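Long-range contacts in Phl p 3 allergen (Phleum pratense, PDB 3FT1), which is a major grass pollen allergen recognised by IgE and may bind plant cell-wall polysaccharides, as expansins do: residues F6-G11 and F87-T92; L19-T24 and N51-K56; P64-F69 and F79-P84. All coordinates share one frame; numbering follows the deposited sequence.

All three contacts lie in one small all-beta domain, but at different depths. Contact 1 lies at the surface, where a turn late in the chain docks against the end of strand 3-8, and backbone and hydroxyl bonds do most of the work. Contacts 2 and 3 are partly buried and lie on opposite sides of the chain's centre. Between its residues of strands 16-24 and 52-56, contact 2 has one directly bonded pair, then water and one aliphatic-indole contact. Contact 3, within hairpin 65-71/76-83, is the largest and richest in phenylalanine. Phe-6 packs on Ile-21 and on Phe-67, tying contact 1 to both others, while Leu-19 of contact 2 reaches Phe-67 of contact 3.

Contact 1. Residues F6-G11 and F87-T92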
loop_
_atom_site.group_PDB
_atom_site.type_symbol
_atom_site.label_atom_id
_atom_site.label_comp_id
_atom_site.label_asym_id
_atom_site.label_seq_id
_atom_site.Cartn_x
_atom_site.Cartn_y
_atom_site.Cartn_z
ATOM N N PHE A 6 1.482 2.263 6.630
ATOM C CA PHE A 6 0.452 1.330 6.204
ATOM C C PHE A 6 0.007 0.603 7.456
ATOM O O PHE A 6 0.818 -0.078 8.075
ATOM C CB PHE A 6 1.033 0.257 5.278
ATOM C CG PHE A 6 1.621 0.777 3.986
ATOM C CD1 PHE A 6 0.915 0.673 2.800
ATOM C CD2 PHE A 6 2.894 1.325 3.956
ATOM C CE1 PHE A 6 1.455 1.121 1.612
ATOM C CE2 PHE A 6 3.446 1.780 2.767
ATOM C CZ PHE A 6 2.727 1.678 1.596
ATOM N N THR A 7 -1.261 0.728 7.824
ATOM C CA THR A 7 -1.783 -0.010 8.972
ATOM C C THR A 7 -2.785 -1.045 8.498
ATOM O O THR A 7 -3.769 -0.713 7.842
ATOM C CB THR A 7 -2.457 0.922 9.982
ATOM O OG1 THR A 7 -1.534 1.950 10.358
ATOM C CG2 THR A 7 -2.903 0.144 11.229
ATOM N N VAL A 8 -2.528 -2.302 8.836
ATOM C CA VAL A 8 -3.409 -3.382 8.428
ATOM C C VAL A 8 -4.673 -3.369 9.276
ATOM O O VAL A 8 -4.615 -3.456 10.506
ATOM C CB VAL A 8 -2.720 -4.745 8.556
ATOM C CG1 VAL A 8 -3.715 -5.861 8.250
ATOM C CG2 VAL A 8 -1.528 -4.819 7.616
ATOM N N GLN A 9 -5.816 -3.253 8.610
ATOM C CA GLN A 9 -7.095 -3.090 9.296
ATOM C C GLN A 9 -7.815 -4.413 9.474
ATOM O O GLN A 9 -7.677 -5.319 8.651
ATOM C CB GLN A 9 -7.996 -2.143 8.500
ATOM C CG GLN A 9 -7.369 -0.780 8.275
ATOM C CD GLN A 9 -7.173 -0.036 9.573
ATOM O OE1 GLN A 9 -6.055 0.080 10.080
ATOM N NE2 GLN A 9 -8.270 0.445 10.142
ATOM N N LYS A 10 -8.597 -4.514 10.545
ATOM C CA LYS A 10 -9.434 -5.685 10.745
ATOM C C LYS A 10 -10.286 -5.869 9.500
ATOM O O LYS A 10 -10.764 -4.892 8.913
ATOM C CB LYS A 10 -10.321 -5.534 11.989
ATOM C CG LYS A 10 -10.907 -6.868 12.451
ATOM C CD LYS A 10 -11.755 -6.742 13.708
ATOM C CE LYS A 10 -12.075 -8.119 14.276
ATOM N NZ LYS A 10 -12.222 -9.135 13.193
ATOM N N GLY A 11 -10.456 -7.121 9.088
ATOM C CA GLY A 11 -11.145 -7.432 7.851
ATOM C C GLY A 11 -10.175 -7.927 6.800
ATOM O O GLY A 11 -10.571 -8.524 5.804
ATOM N N PHE A 87 1.412 -10.752 7.457
ATOM C CA PHE A 87 1.133 -9.480 8.110
ATOM C C PHE A 87 0.160 -9.662 9.272
ATOM O O PHE A 87 -0.497 -10.695 9.396
ATOM C CB PHE A 87 0.550 -8.491 7.104
ATOM C CG PHE A 87 -0.661 -9.011 6.386
ATOM C CD1 PHE A 87 -1.912 -8.963 6.988
ATOM C CD2 PHE A 87 -0.551 -9.554 5.111
ATOM C CE1 PHE A 87 -3.037 -9.439 6.327
ATOM C CE2 PHE A 87 -1.667 -10.031 4.442
ATOM C CZ PHE A 87 -2.915 -9.972 5.054
ATOM N N SER A 88 0.045 -8.633 10.106
ATOM C CA SER A 88 -0.707 -8.757 11.347
ATOM C C SER A 88 -1.728 -7.629 11.499
ATOM O O SER A 88 -1.422 -6.463 11.238
ATOM C CB SER A 88 0.262 -8.811 12.530
ATOM O OG SER A 88 -0.427 -9.097 13.728
ATOM N N ILE A 89 -2.950 -8.001 11.868
ATOM C CA ILE A 89 -4.048 -7.056 12.021
ATOM C C ILE A 89 -3.689 -6.024 13.074
ATOM O O ILE A 89 -3.314 -6.379 14.189
ATOM C CB ILE A 89 -5.338 -7.773 12.486
ATOM C CG1 ILE A 89 -5.751 -8.869 11.493
ATOM C CG2 ILE A 89 -6.459 -6.765 12.698
ATOM C CD1 ILE A 89 -5.836 -8.401 10.062
ATOM N N GLY A 90 -3.798 -4.747 12.715
ATOM C CA GLY A 90 -3.542 -3.671 13.655
ATOM C C GLY A 90 -2.109 -3.180 13.706
ATOM O O GLY A 90 -1.804 -2.220 14.414
ATOM N N LYS A 91 -1.220 -3.831 12.966
ATOM C CA LYS A 91 0.174 -3.425 12.958
ATOM C C LYS A 91 0.420 -2.403 11.872
ATOM O O LYS A 91 -0.221 -2.425 10.821
ATOM C CB LYS A 91 1.094 -4.629 12.774
ATOM C CG LYS A 91 2.572 -4.276 12.758
ATOM C CD LYS A 91 3.437 -5.522 12.908
ATOM C CE LYS A 91 4.917 -5.185 12.771
ATOM N NZ LYS A 91 5.777 -6.391 12.936
ATOM N N THR A 92 1.353 -1.499 12.137
ATOM C CA THR A 92 1.711 -0.487 11.166
ATOM C C THR A 92 3.090 -0.779 10.600
ATOM O O THR A 92 4.031 -1.088 11.333
ATOM C CB THR A 92 1.672 0.915 11.793
ATOM O OG1 THR A 92 0.315 1.234 12.111
ATOM C CG2 THR A 92 2.215 1.959 10.813
#
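A type II beta turn, Ser-88 to Lys-91, docks here on the end of strand 3-8 and leads into strand 92-93, the last strand of the immunoglobulin-like beta sandwich of the expansin C-terminal domain. Two backbone bonds hold it. Gly-90 N gives its hydrogen to Val-8 O at 2.7 Å, in the carbonyl plane, and Val-8 N returns one to Lys-91 O at 3.0 Å, almost along the C=O axis. Beyond them Thr-7 and Thr-92 form an antiparallel non-hydrogen-bonded pair with both side chains on the same face. Each threonine has its hydroxyl anti to the carbonyl carbon (chi1 -55° and -67°), so the two oxygens meet tip to tip, with Thr-7 OG1 2.6 Å from Thr-92 OG1 in a short hydrogen bond. A CA-H...O contact from Thr-92 CA to Phe-6 O, 3.2 Å, backs up the pairing.

On the other side of the strand Val-8 turns inward. Its CG1, anti to the backbone N, touches both Ile-89 CD1 and Phe-87 CD1, 3.8 Å from each, and meets the Phe-87 ring obliquely. Farther along, Ile-89 CG2 lies 3.7 Å from Lys-10 CA, at the solvent-exposed end of the contact.

Several bonds position this first shell. On its other edge strand 3-8 pairs with strand 16-24, where the backbone of Thr-7 bonds to that of Asp-20, and Ser-88 N donates to Tyr-93 OH. Gly-90 takes the positive phi of the turn's third position, and the turn closes on itself through Lys-91 N, 3.2 Å from Ser-88 O.

Contact 2. Residues L19-T24 and N51-K56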
loop_
_atom_site.group_PDB
_atom_site.type_symbol
_atom_site.label_atom_id
_atom_site.label_comp_id
_atom_site.label_asym_id
_atom_site.label_seq_id
_atom_site.Cartn_x
_atom_site.Cartn_y
_atom_site.Cartn_z
ATOM N N LEU A 19 -6.111 -1.506 4.098
ATOM C CA LEU A 19 -5.004 -0.710 4.609
ATOM C C LEU A 19 -5.392 0.725 4.851
ATOM O O LEU A 19 -5.888 1.405 3.946
ATOM C CB LEU A 19 -3.835 -0.728 3.623
ATOM C CG LEU A 19 -3.200 -2.087 3.339
ATOM C CD1 LEU A 19 -2.205 -1.957 2.192
ATOM C CD2 LEU A 19 -2.521 -2.612 4.598
ATOM N N ASP A 20 -5.151 1.172 6.079
ATOM C CA ASP A 20 -5.137 2.589 6.394
ATOM C C ASP A 20 -3.780 3.112 5.966
ATOM O O ASP A 20 -2.764 2.854 6.607
ATOM C CB ASP A 20 -5.328 2.805 7.897
ATOM C CG ASP A 20 -5.352 4.270 8.279
ATOM O OD1 ASP A 20 -5.356 5.128 7.372
ATOM O OD2 ASP A 20 -5.371 4.565 9.493
ATOM N N ILE A 21 -3.757 3.826 4.851
ATOM C CA ILE A 21 -2.513 4.363 4.339
ATOM C C ILE A 21 -2.497 5.848 4.661
ATOM O O ILE A 21 -3.409 6.586 4.276
ATOM C CB ILE A 21 -2.391 4.137 2.805
ATOM C CG1 ILE A 21 -2.445 2.637 2.485
ATOM C CG2 ILE A 21 -1.106 4.762 2.265
ATOM C CD1 ILE A 21 -2.438 2.314 0.997
ATOM N N LYS A 22 -1.478 6.278 5.396
ATOM C CA LYS A 22 -1.301 7.685 5.705
ATOM C C LYS A 22 -0.153 8.204 4.859
ATOM O O LYS A 22 1.009 7.883 5.103
ATOM C CB LYS A 22 -1.018 7.866 7.192
ATOM C CG LYS A 22 -2.245 7.624 8.056
ATOM C CD LYS A 22 -3.212 8.807 7.916
ATOM C CE LYS A 22 -4.457 8.641 8.768
ATOM N NZ LYS A 22 -5.386 7.618 8.221
ATOM N N TYR A 23 -0.502 9.004 3.856
ATOM C CA TYR A 23 0.443 9.482 2.863
ATOM C C TYR A 23 0.641 10.962 3.087
ATOM O O TYR A 23 -0.325 11.719 3.164
ATOM C CB TYR A 23 -0.129 9.235 1.465
ATOM C CG TYR A 23 0.660 9.814 0.308
ATOM C CD1 TYR A 23 1.573 9.036 -0.390
ATOM C CD2 TYR A 23 0.463 11.129 -0.110
ATOM C CE1 TYR A 23 2.283 9.550 -1.467
ATOM C CE2 TYR A 23 1.171 11.654 -1.185
ATOM C CZ TYR A 23 2.075 10.855 -1.857
ATOM O OH TYR A 23 2.793 11.346 -2.920
ATOM N N THR A 24 1.898 11.362 3.203
ATOM C CA THR A 24 2.246 12.745 3.478
ATOM C C THR A 24 3.224 13.246 2.432
ATOM O O THR A 24 4.362 12.783 2.369
ATOM C CB THR A 24 2.948 12.868 4.843
ATOM O OG1 THR A 24 2.140 12.269 5.859
ATOM C CG2 THR A 24 3.188 14.311 5.180
ATOM N N ASN A 51 -11.662 5.897 4.401
ATOM C CA ASN A 51 -10.429 6.125 5.142
ATOM C C ASN A 51 -9.366 5.075 4.840
ATOM O O ASN A 51 -8.239 5.175 5.324
ATOM C CB ASN A 51 -10.704 6.135 6.649
ATOM C CG ASN A 51 -11.964 6.896 7.015
ATOM O OD1 ASN A 51 -12.391 7.804 6.298
ATOM N ND2 ASN A 51 -12.561 6.534 8.146
ATOM N N VAL A 52 -9.730 4.056 4.065
ATOM C CA VAL A 52 -8.804 2.958 3.792
ATOM C C VAL A 52 -8.773 2.586 2.322
ATOM O O VAL A 52 -9.585 3.062 1.526
ATOM C CB VAL A 52 -9.130 1.692 4.613
ATOM C CG1 VAL A 52 -9.196 2.014 6.096
ATOM C CG2 VAL A 52 -10.426 1.043 4.124
ATOM N N TRP A 53 -7.814 1.736 1.974
ATOM C CA TRP A 53 -7.633 1.276 0.608
ATOM C C TRP A 53 -7.669 -0.227 0.658
ATOM O O TRP A 53 -7.142 -0.836 1.585
ATOM C CB TRP A 53 -6.276 1.706 0.060
ATOM C CG TRP A 53 -6.120 3.172 -0.113
ATOM C CD1 TRP A 53 -5.866 4.088 0.862
ATOM C CD2 TRP A 53 -6.175 3.899 -1.348
ATOM N NE1 TRP A 53 -5.780 5.345 0.315
ATOM C CE2 TRP A 53 -5.959 5.255 -1.041
ATOM C CE3 TRP A 53 -6.381 3.532 -2.683
ATOM C CZ2 TRP A 53 -5.951 6.250 -2.016
ATOM C CZ3 TRP A 53 -6.371 4.525 -3.655
ATOM C CH2 TRP A 53 -6.158 5.869 -3.311
ATOM N N GLU A 54 -8.276 -0.835 -0.347
ATOM C CA GLU A 54 -8.460 -2.271 -0.319
ATOM C C GLU A 54 -8.025 -2.945 -1.613
ATOM O O GLU A 54 -8.226 -2.409 -2.700
ATOM C CB GLU A 54 -9.923 -2.582 -0.030
ATOM C CG GLU A 54 -10.275 -4.048 -0.113
ATOM C CD GLU A 54 -11.754 -4.287 0.102
ATOM O OE1 GLU A 54 -12.334 -3.627 0.986
ATOM O OE2 GLU A 54 -12.336 -5.128 -0.612
ATOM N N VAL A 55 -7.428 -4.128 -1.487
ATOM C CA VAL A 55 -7.221 -4.991 -2.644
ATOM C C VAL A 55 -7.546 -6.432 -2.262
ATOM O O VAL A 55 -7.107 -6.932 -1.219
ATOM C CB VAL A 55 -5.798 -4.855 -3.259
ATOM C CG1 VAL A 55 -4.719 -5.240 -2.256
ATOM C CG2 VAL A 55 -5.688 -5.685 -4.539
ATOM N N LYS A 56 -8.356 -7.074 -3.096
ATOM C CA LYS A 56 -8.787 -8.446 -2.866
ATOM C C LYS A 56 -8.246 -9.307 -3.986
ATOM O O LYS A 56 -8.007 -8.822 -5.088
ATOM C CB LYS A 56 -10.309 -8.550 -2.923
ATOM C CG LYS A 56 -11.070 -8.029 -1.731
ATOM C CD LYS A 56 -12.567 -8.032 -2.045
ATOM C CE LYS A 56 -13.412 -7.662 -0.834
ATOM N NZ LYS A 56 -14.741 -7.101 -1.227
HETATM O O HOH W 1 -6.009 5.400 3.984
HETATM O O HOH W 2 -5.098 7.728 1.860
#
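Strands 16-24 and 52-56 are antiparallel neighbours in the beta fold of the expansin C-terminal domain. Their pairing runs on through Leu-17 and Val-55, but beyond Leu-19, toward Thr-24, they diverge, and the segments 19-24 and 52-56 lie at 130° to each other. The direct backbone bonding between these segments belongs to Leu-19 and Trp-53, an antiparallel hydrogen-bonded pair. Leu-19 N reaches Trp-53 O at 2.8 Å, nearly along the C=O axis, and Trp-53 N reaches Leu-19 O, also at 2.8 Å, in the carbonyl plane. Toward Thr-24 water takes over from direct pairing.

Two waters line up along the widening gap, both in the plane of the indole at its edge. Water 1 lies within hydrogen-bonding distance of Asn-51 O, 2.6 Å, and of Ile-21 O. Water 2 accepts from Trp-53 NE1 at 2.9 Å and gives a longer bond to the same Ile-21 O. The indole N-H is thus satisfied by solvent, and Ile-21 O is reached by both waters.

Apolar contact falls on the inner face. Ile-21 CD1 comes obliquely against the indole, 3.9 Å from Trp-53 CD1 and equally close to CG, the two side chains crossing at about a right angle. Both also touch Val-33 of strand 30-36, while Leu-19 points to the same interior and packs on Phe-67. At the outer margin Val-52 leans on strand 16-24 instead, its CB 3.3 Å from Leu-19 O.

On the outer face Lys-22 and Asp-20 form a salt bridge. Asp-20 has CG anti to the backbone N, and Lys-22 folds back along its own strand, chi1 -72° and chi2 -74°, so that Lys-22 NZ meets the syn lone pair of Asp-20 OD1 at 2.6 Å.

Contact 3. Residues P64-F69 and F79-P84; sequences PFNFRF and FDEVIP
Asn-66 OD1 is gripped twice. Glu-81 N donates to it at 2.7 Å, coming from above the plane of the amide by 29° and so not along a lone pair, and water 4 adds a weak bond that links it to Asp-80 OD1. These bonds sit where the second strand of the hairpin 65-71/76-83 turns a corner at Glu-81, which has a positive phi, in the immunoglobulin-like beta sandwich of the expansin C-terminal domain. The ND2 of the same amide donates to water 3, which in turn donates to Pro-64 O and Glu-81 OE2, so both ends of the Asn-66 side chain help to fix the corner.

Either side of the corner the backbones bond directly. Phe-67 and Phe-79 form an antiparallel hydrogen-bonded pair, Phe-67 N to Phe-79 O at 2.9 Å and Phe-79 N to Phe-67 O at 2.8 Å. Past the corner Phe-65 N donates to Ile-83 O at 2.7 Å, and Val-82 N to Phe-65 O.

Phe-65, Phe-67, Phe-69, Phe-79 and Ile-83 turn into the buried interior. Phe-69 and Phe-79 meet rim to rim with planes at 81°, Phe-69 CE2 pressing to 3.3 Å from Phe-79 CD2, a tight approach in which neither ring covers the other's face. Ile-83 CD1 crosses the far end of Phe-67, 3.9 Å from CE2, and Phe-6 of strand 3-8 packs against the same ring. On the outer side Pro-64, which follows a cis peptide bond, lies alongside Glu-81, with its CG 3.6 Å from Glu-81 CD. One buried polar atom goes without a partner in the model, Ile-83 N.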
loop_
_atom_site.group_PDB
_atom_site.type_symbol
_atom_site.label_atom_id
_atom_site.label_comp_id
_atom_site.label_asym_id
_atom_site.label_seq_id
_atom_site.Cartn_x
_atom_site.Cartn_y
_atom_site.Cartn_z
ATOM N N PRO A 64 6.637 -10.657 0.178
ATOM C CA PRO A 64 6.302 -9.321 0.694
ATOM C C PRO A 64 5.722 -8.406 -0.384
ATOM O O PRO A 64 5.989 -8.576 -1.571
ATOM C CB PRO A 64 7.642 -8.786 1.200
ATOM C CG PRO A 64 8.680 -9.610 0.533
ATOM C CD PRO A 64 8.077 -10.946 0.255
ATOM N N PHE A 65 4.933 -7.429 0.039
ATOM C CA PHE A 65 4.162 -6.627 -0.899
ATOM C C PHE A 65 4.837 -5.304 -1.244
ATOM O O PHE A 65 5.362 -4.626 -0.374
ATOM C CB PHE A 65 2.766 -6.385 -0.324
ATOM C CG PHE A 65 2.034 -7.655 0.020
ATOM C CD1 PHE A 65 1.615 -8.513 -0.977
ATOM C CD2 PHE A 65 1.784 -7.995 1.340
ATOM C CE1 PHE A 65 0.951 -9.688 -0.668
ATOM C CE2 PHE A 65 1.120 -9.173 1.659
ATOM C CZ PHE A 65 0.702 -10.015 0.648
ATOM N N ASN A 66 4.803 -4.954 -2.526
ATOM C CA ASN A 66 5.303 -3.672 -3.020
ATOM C C ASN A 66 4.138 -2.766 -3.378
ATOM O O ASN A 66 3.085 -3.244 -3.801
ATOM C CB ASN A 66 6.178 -3.908 -4.253
ATOM C CG ASN A 66 7.129 -5.063 -4.059
ATOM O OD1 ASN A 66 8.097 -4.958 -3.307
ATOM N ND2 ASN A 66 6.841 -6.187 -4.712
ATOM N N PHE A 67 4.314 -1.463 -3.196
ATOM C CA PHE A 67 3.247 -0.501 -3.451
ATOM C C PHE A 67 3.746 0.649 -4.318
ATOM O O PHE A 67 4.807 1.213 -4.059
ATOM C CB PHE A 67 2.684 0.042 -2.132
ATOM C CG PHE A 67 1.997 -1.007 -1.303
ATOM C CD1 PHE A 67 0.649 -1.264 -1.477
ATOM C CD2 PHE A 67 2.713 -1.771 -0.395
ATOM C CE1 PHE A 67 0.011 -2.258 -0.742
ATOM C CE2 PHE A 67 2.085 -2.764 0.349
ATOM C CZ PHE A 67 0.734 -3.003 0.177
ATOM N N ARG A 68 2.982 0.972 -5.354
ATOM C CA ARG A 68 3.290 2.125 -6.199
ATOM C C ARG A 68 2.261 3.198 -5.933
ATOM O O ARG A 68 1.051 2.941 -6.008
ATOM C CB ARG A 68 3.269 1.757 -7.679
ATOM C CG ARG A 68 3.516 2.951 -8.593
ATOM C CD ARG A 68 3.902 2.511 -9.989
ATOM N NE ARG A 68 2.765 1.954 -10.712
ATOM C CZ ARG A 68 2.843 1.452 -11.942
ATOM N NH1 ARG A 68 4.007 1.434 -12.582
ATOM N NH2 ARG A 68 1.759 0.971 -12.531
ATOM N N PHE A 69 2.750 4.394 -5.612
ATOM C CA PHE A 69 1.908 5.560 -5.384
ATOM C C PHE A 69 2.017 6.548 -6.537
ATOM O O PHE A 69 3.104 6.784 -7.058
ATOM C CB PHE A 69 2.340 6.292 -4.111
ATOM C CG PHE A 69 2.131 5.497 -2.846
ATOM C CD1 PHE A 69 0.899 5.482 -2.223
ATOM C CD2 PHE A 69 3.166 4.776 -2.282
ATOM C CE1 PHE A 69 0.699 4.764 -1.063
ATOM C CE2 PHE A 69 2.970 4.053 -1.118
ATOM C CZ PHE A 69 1.730 4.049 -0.514
ATOM N N PHE A 79 7.348 1.850 -2.961
ATOM C CA PHE A 79 7.868 1.356 -1.699
ATOM C C PHE A 79 7.909 -0.160 -1.780
ATOM O O PHE A 79 6.877 -0.806 -1.948
ATOM C CB PHE A 79 6.986 1.825 -0.540
ATOM C CG PHE A 79 7.077 3.299 -0.287
ATOM C CD1 PHE A 79 8.002 3.804 0.615
ATOM C CD2 PHE A 79 6.264 4.187 -0.974
ATOM C CE1 PHE A 79 8.099 5.164 0.843
ATOM C CE2 PHE A 79 6.362 5.547 -0.749
ATOM C CZ PHE A 79 7.281 6.035 0.152
ATOM N N ASP A 80 9.110 -0.718 -1.681
ATOM C CA ASP A 80 9.312 -2.136 -1.954
ATOM C C ASP A 80 9.316 -2.998 -0.697
ATOM O O ASP A 80 9.877 -2.617 0.329
ATOM C CB ASP A 80 10.599 -2.346 -2.753
ATOM C CG ASP A 80 10.518 -1.749 -4.155
ATOM O OD1 ASP A 80 9.863 -2.357 -5.027
ATOM O OD2 ASP A 80 11.109 -0.671 -4.383
ATOM N N GLU A 81 8.681 -4.162 -0.803
ATOM C CA GLU A 81 8.635 -5.151 0.275
ATOM C C GLU A 81 8.315 -4.506 1.622
ATOM O O GLU A 81 9.033 -4.672 2.606
ATOM C CB GLU A 81 9.934 -5.965 0.312
ATOM C CG GLU A 81 10.306 -6.532 -1.065
ATOM C CD GLU A 81 11.268 -7.701 -0.995
ATOM O OE1 GLU A 81 11.893 -7.905 0.067
ATOM O OE2 GLU A 81 11.392 -8.421 -2.007
ATOM N N VAL A 82 7.206 -3.782 1.643
ATOM C CA VAL A 82 6.792 -3.012 2.812
ATOM C C VAL A 82 6.031 -3.831 3.844
ATOM O O VAL A 82 6.152 -3.588 5.043
ATOM C CB VAL A 82 5.903 -1.829 2.396
ATOM C CG1 VAL A 82 5.464 -1.052 3.637
ATOM C CG2 VAL A 82 6.656 -0.932 1.448
ATOM N N ILE A 83 5.234 -4.780 3.368
ATOM C CA ILE A 83 4.412 -5.622 4.231
ATOM C C ILE A 83 4.689 -7.097 3.935
ATOM O O ILE A 83 4.702 -7.513 2.769
ATOM C CB ILE A 83 2.912 -5.322 4.016
ATOM C CG1 ILE A 83 2.636 -3.833 4.265
ATOM C CG2 ILE A 83 2.040 -6.229 4.883
ATOM C CD1 ILE A 83 1.202 -3.434 4.069
ATOM N N PRO A 84 4.926 -7.893 4.985
ATOM C CA PRO A 84 5.269 -9.299 4.758
ATOM C C PRO A 84 4.022 -10.071 4.433
ATOM O O PRO A 84 2.926 -9.597 4.723
ATOM C CB PRO A 84 5.795 -9.750 6.113
ATOM C CG PRO A 84 5.056 -8.892 7.100
ATOM C CD PRO A 84 4.836 -7.559 6.417
HETATM O O HOH W 3 8.384 -8.529 -3.240
HETATM O O HOH W 4 10.316 -5.211 -4.982
#